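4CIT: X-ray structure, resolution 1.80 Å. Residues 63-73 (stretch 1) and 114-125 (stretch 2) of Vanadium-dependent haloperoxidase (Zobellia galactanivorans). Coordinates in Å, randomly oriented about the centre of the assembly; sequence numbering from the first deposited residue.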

# COMPACT_ATOMS: atom_id res chain seq x y z
N SER A 63 -2.02 -3.83 -2.42
CA SER A 63 -1.47 -3.92 -1.07
C SER A 63 -1.18 -5.36 -0.66
O SER A 63 -0.22 -5.68 0.04
CB SER A 63 -2.36 -3.23 -0.03
OG SER A 63 -3.59 -3.90 0.10
N ARG A 64 -1.96 -6.26 -1.22
CA ARG A 64 -1.82 -7.68 -0.94
C ARG A 64 -0.54 -8.21 -1.68
O ARG A 64 0.24 -9.01 -1.18
CB ARG A 64 -3.07 -8.40 -1.40
CG ARG A 64 -3.05 -9.91 -1.27
CD ARG A 64 -4.42 -10.57 -1.61
NE ARG A 64 -4.35 -12.01 -1.44
CZ ARG A 64 -3.97 -12.91 -2.31
NH1 ARG A 64 -3.58 -12.58 -3.54
NH2 ARG A 64 -4.01 -14.16 -1.93
N ILE A 65 -0.33 -7.73 -2.89
CA ILE A 65 0.86 -8.05 -3.74
C ILE A 65 2.18 -7.62 -3.08
O ILE A 65 3.16 -8.33 -3.14
CB ILE A 65 0.69 -7.43 -5.13
CG1 ILE A 65 -0.50 -8.12 -5.83
CG2 ILE A 65 1.95 -7.67 -5.96
CD1 ILE A 65 -0.93 -7.46 -7.12
N PHE A 66 2.21 -6.46 -2.40
CA PHE A 66 3.39 -6.01 -1.68
C PHE A 66 3.64 -6.79 -0.40
O PHE A 66 4.78 -7.09 -0.11
CB PHE A 66 3.28 -4.52 -1.33
CG PHE A 66 3.47 -3.63 -2.50
CD1 PHE A 66 4.60 -3.69 -3.25
CD2 PHE A 66 2.53 -2.66 -2.78
CE1 PHE A 66 4.78 -2.84 -4.32
CE2 PHE A 66 2.66 -1.83 -3.87
CZ PHE A 66 3.80 -1.92 -4.65
N ALA A 67 2.60 -7.16 0.34
CA ALA A 67 2.79 -7.72 1.66
C ALA A 67 3.34 -9.12 1.77
O ALA A 67 4.29 -9.35 2.50
CB ALA A 67 1.50 -7.67 2.46
N TYR A 68 2.74 -10.06 1.03
CA TYR A 68 3.13 -11.44 1.15
C TYR A 68 4.62 -11.73 0.79
O TYR A 68 5.29 -12.47 1.50
CB TYR A 68 2.23 -12.37 0.36
CG TYR A 68 0.93 -12.62 1.08
CD1 TYR A 68 0.88 -13.44 2.24
CD2 TYR A 68 -0.23 -12.12 0.59
CE1 TYR A 68 -0.34 -13.71 2.90
CE2 TYR A 68 -1.46 -12.33 1.25
CZ TYR A 68 -1.52 -13.14 2.38
OH TYR A 68 -2.71 -13.38 2.97
N PRO A 69 5.12 -11.18 -0.31
CA PRO A 69 6.51 -11.45 -0.62
C PRO A 69 7.48 -10.85 0.41
O PRO A 69 8.50 -11.46 0.73
CB PRO A 69 6.67 -10.80 -1.97
CG PRO A 69 5.28 -10.82 -2.58
CD PRO A 69 4.46 -10.40 -1.40
N ASN A 70 7.18 -9.69 0.97
CA ASN A 70 7.98 -9.20 2.07
C ASN A 70 7.94 -10.07 3.26
O ASN A 70 9.00 -10.31 3.91
CB ASN A 70 7.59 -7.75 2.43
CG ASN A 70 7.99 -6.78 1.36
OD1 ASN A 70 9.09 -6.93 0.73
ND2 ASN A 70 7.25 -5.68 1.27
N VAL A 71 6.77 -10.62 3.66
CA VAL A 71 6.70 -11.50 4.81
C VAL A 71 7.60 -12.69 4.60
O VAL A 71 8.30 -13.12 5.56
CB VAL A 71 5.22 -11.90 5.15
CG1 VAL A 71 5.11 -13.00 6.17
CG2 VAL A 71 4.46 -10.68 5.62
N ALA A 72 7.52 -13.31 3.40
CA ALA A 72 8.41 -14.44 3.11
C ALA A 72 9.92 -14.16 3.28
O ALA A 72 10.64 -14.90 3.97
CB ALA A 72 8.13 -15.02 1.70
N ALA A 73 10.37 -13.05 2.70
CA ALA A 73 11.75 -12.64 2.88
C ALA A 73 12.11 -12.33 4.30
O ALA A 73 13.17 -12.76 4.82
CB ALA A 73 11.99 -11.45 2.03
N VAL A 114 15.07 -14.54 -3.51
CA VAL A 114 14.47 -15.59 -4.34
C VAL A 114 13.03 -15.79 -3.92
O VAL A 114 12.13 -15.84 -4.75
CB VAL A 114 15.26 -16.94 -4.16
CG1 VAL A 114 14.46 -18.14 -4.59
CG2 VAL A 114 16.53 -16.96 -5.02
N ALA A 115 12.80 -15.89 -2.60
CA ALA A 115 11.39 -16.01 -2.07
C ALA A 115 10.50 -14.82 -2.51
O ALA A 115 9.33 -15.01 -2.96
CB ALA A 115 11.43 -16.19 -0.58
N HIS A 116 11.05 -13.61 -2.36
CA HIS A 116 10.32 -12.37 -2.69
C HIS A 116 9.91 -12.40 -4.19
O HIS A 116 8.75 -12.15 -4.54
CB HIS A 116 11.16 -11.17 -2.36
CG HIS A 116 10.43 -9.89 -2.46
ND1 HIS A 116 10.12 -9.31 -3.67
CD2 HIS A 116 9.89 -9.10 -1.49
CE1 HIS A 116 9.37 -8.23 -3.43
NE2 HIS A 116 9.25 -8.07 -2.13
N MET A 117 10.88 -12.71 -5.08
CA MET A 117 10.57 -12.73 -6.49
C MET A 117 9.58 -13.80 -6.84
O MET A 117 8.69 -13.59 -7.65
CB MET A 117 11.84 -12.87 -7.33
CG MET A 117 12.78 -11.73 -7.20
SD MET A 117 14.24 -11.67 -8.36
CE MET A 117 15.10 -13.13 -7.76
N GLU A 118 9.74 -14.99 -6.26
CA GLU A 118 8.84 -16.07 -6.62
C GLU A 118 7.38 -15.76 -6.21
O GLU A 118 6.45 -15.91 -6.99
CB GLU A 118 9.25 -17.37 -5.83
CG GLU A 118 8.25 -18.52 -5.84
CD GLU A 118 7.90 -19.09 -7.20
OE1 GLU A 118 8.58 -18.84 -8.18
OE2 GLU A 118 6.78 -19.66 -7.32
N LEU A 119 7.17 -15.22 -4.99
CA LEU A 119 5.80 -14.87 -4.58
C LEU A 119 5.27 -13.68 -5.35
O LEU A 119 4.08 -13.68 -5.71
CB LEU A 119 5.70 -14.63 -3.08
CG LEU A 119 5.96 -15.92 -2.36
CD1 LEU A 119 5.86 -15.64 -0.93
CD2 LEU A 119 4.94 -17.00 -2.65
N SER A 120 6.12 -12.71 -5.61
CA SER A 120 5.72 -11.57 -6.43
C SER A 120 5.19 -12.07 -7.83
O SER A 120 4.15 -11.65 -8.27
CB SER A 120 6.81 -10.62 -6.62
OG SER A 120 7.14 -9.96 -5.43
N LYS A 121 5.91 -12.99 -8.45
CA LYS A 121 5.55 -13.62 -9.71
C LYS A 121 4.21 -14.28 -9.59
O LYS A 121 3.38 -14.11 -10.49
CB LYS A 121 6.58 -14.63 -10.13
CG LYS A 121 6.45 -15.30 -11.48
CD LYS A 121 7.12 -16.67 -11.44
CE LYS A 121 6.21 -17.66 -10.73
NZ LYS A 121 6.93 -18.97 -10.52
N ARG A 122 3.95 -15.03 -8.53
CA ARG A 122 2.67 -15.66 -8.37
C ARG A 122 1.49 -14.69 -8.25
O ARG A 122 0.38 -15.06 -8.65
CB ARG A 122 2.65 -16.58 -7.17
CG ARG A 122 3.59 -17.72 -7.24
CD ARG A 122 3.32 -18.68 -6.10
NE ARG A 122 4.48 -19.49 -5.83
CZ ARG A 122 4.48 -20.44 -4.90
NH1 ARG A 122 3.37 -20.69 -4.18
NH2 ARG A 122 5.59 -21.16 -4.69
N LEU A 123 1.75 -13.51 -7.75
CA LEU A 123 0.68 -12.54 -7.38
C LEU A 123 0.33 -11.56 -8.52
O LEU A 123 -0.66 -10.87 -8.44
CB LEU A 123 1.13 -11.77 -6.16
CG LEU A 123 1.06 -12.52 -4.88
CD1 LEU A 123 1.95 -11.86 -3.79
CD2 LEU A 123 -0.39 -12.57 -4.47
N ILE A 124 1.11 -11.55 -9.58
CA ILE A 124 0.76 -10.77 -10.77
C ILE A 124 0.36 -11.64 -11.96
O ILE A 124 0.48 -12.80 -11.90
CB ILE A 124 1.78 -9.66 -11.13
CG1 ILE A 124 3.23 -10.07 -11.21
CG2 ILE A 124 1.72 -8.55 -10.12
CD1 ILE A 124 3.51 -11.10 -12.23
N PHE A 125 -0.16 -11.02 -13.03
CA PHE A 125 -0.60 -11.78 -14.22
C PHE A 125 0.50 -11.98 -15.22
O PHE A 125 0.67 -13.10 -15.65
CB PHE A 125 -1.85 -11.14 -14.89
CG PHE A 125 -3.14 -11.51 -14.21
CD1 PHE A 125 -3.67 -12.82 -14.33
CD2 PHE A 125 -3.86 -10.58 -13.43
CE1 PHE A 125 -4.87 -13.17 -13.68
CE2 PHE A 125 -5.04 -10.95 -12.76
CZ PHE A 125 -5.55 -12.23 -12.90
O HOH W 1 5.82 -7.70 -4.08
O HOH W 2 6.85 -6.42 -1.82

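The two helices pack nearly antiparallel, at 154°, with a closest axial approach of 7.9 Å, and together bury 560 Å². The contact begins at Arg64, whose extended side chain brings NH1 to 3.3 Å from Leu123 CD2. Its NE and NH2 are hydrogen-bonded elsewhere in the structure, so the guanidinium can sit against a leucine methyl without losing all its polar partners. One residue on, Ile65 lies along the same leucine, with CG1 4.0 Å from Leu123 CB, and its CD1 reaches Ile124 CG2 at 4.1 Å. Tyr68 contributes mainly its base: CB is 4.2 Å from Leu123 CD1, while the ring leads away from stretch 2. Leu123 is thus a knob among Arg64, Ile65, Tyr68 and Pro69.

Pro69 is the reciprocal knob, set among His116, Leu119, Ser120 and Leu123. The backbones come close here, with Pro69 CA 4.4 Å from His116 CA, and the compact proline ring fits within the hole. Pro69 CB lies over one face of the imidazole, 3.7 Å from the His116 ring centroid, in a CH-pi contact, while Pro69 CG packs 3.7 Å from Leu123 CD1 and 3.9 Å from Leu119 CB. Lacking an amide hydrogen, Pro69 leaves Ile65 O without its usual helical partner and kinks the helix; water 1 donates hydrogen bonds to Ile65 O and to Ser120 OG, both at 2.9 Å, bridging the stretches. Ser120 OG in turn donates to His116 O at 2.9 Å. Water 2 forms a second bridge, donating to Phe66 O at 2.8 Å and hydrogen-bonding His116 NE2 at 2.9 Å. Asn70 OD1 lies at the edge of the same imidazole, 3.1 Å from His116 NE2.

Farther along, small side chains suit the close packing: Ala72 CB meets Leu119 CD1 at 3.5 Å and Ala115 CB at 4.2 Å.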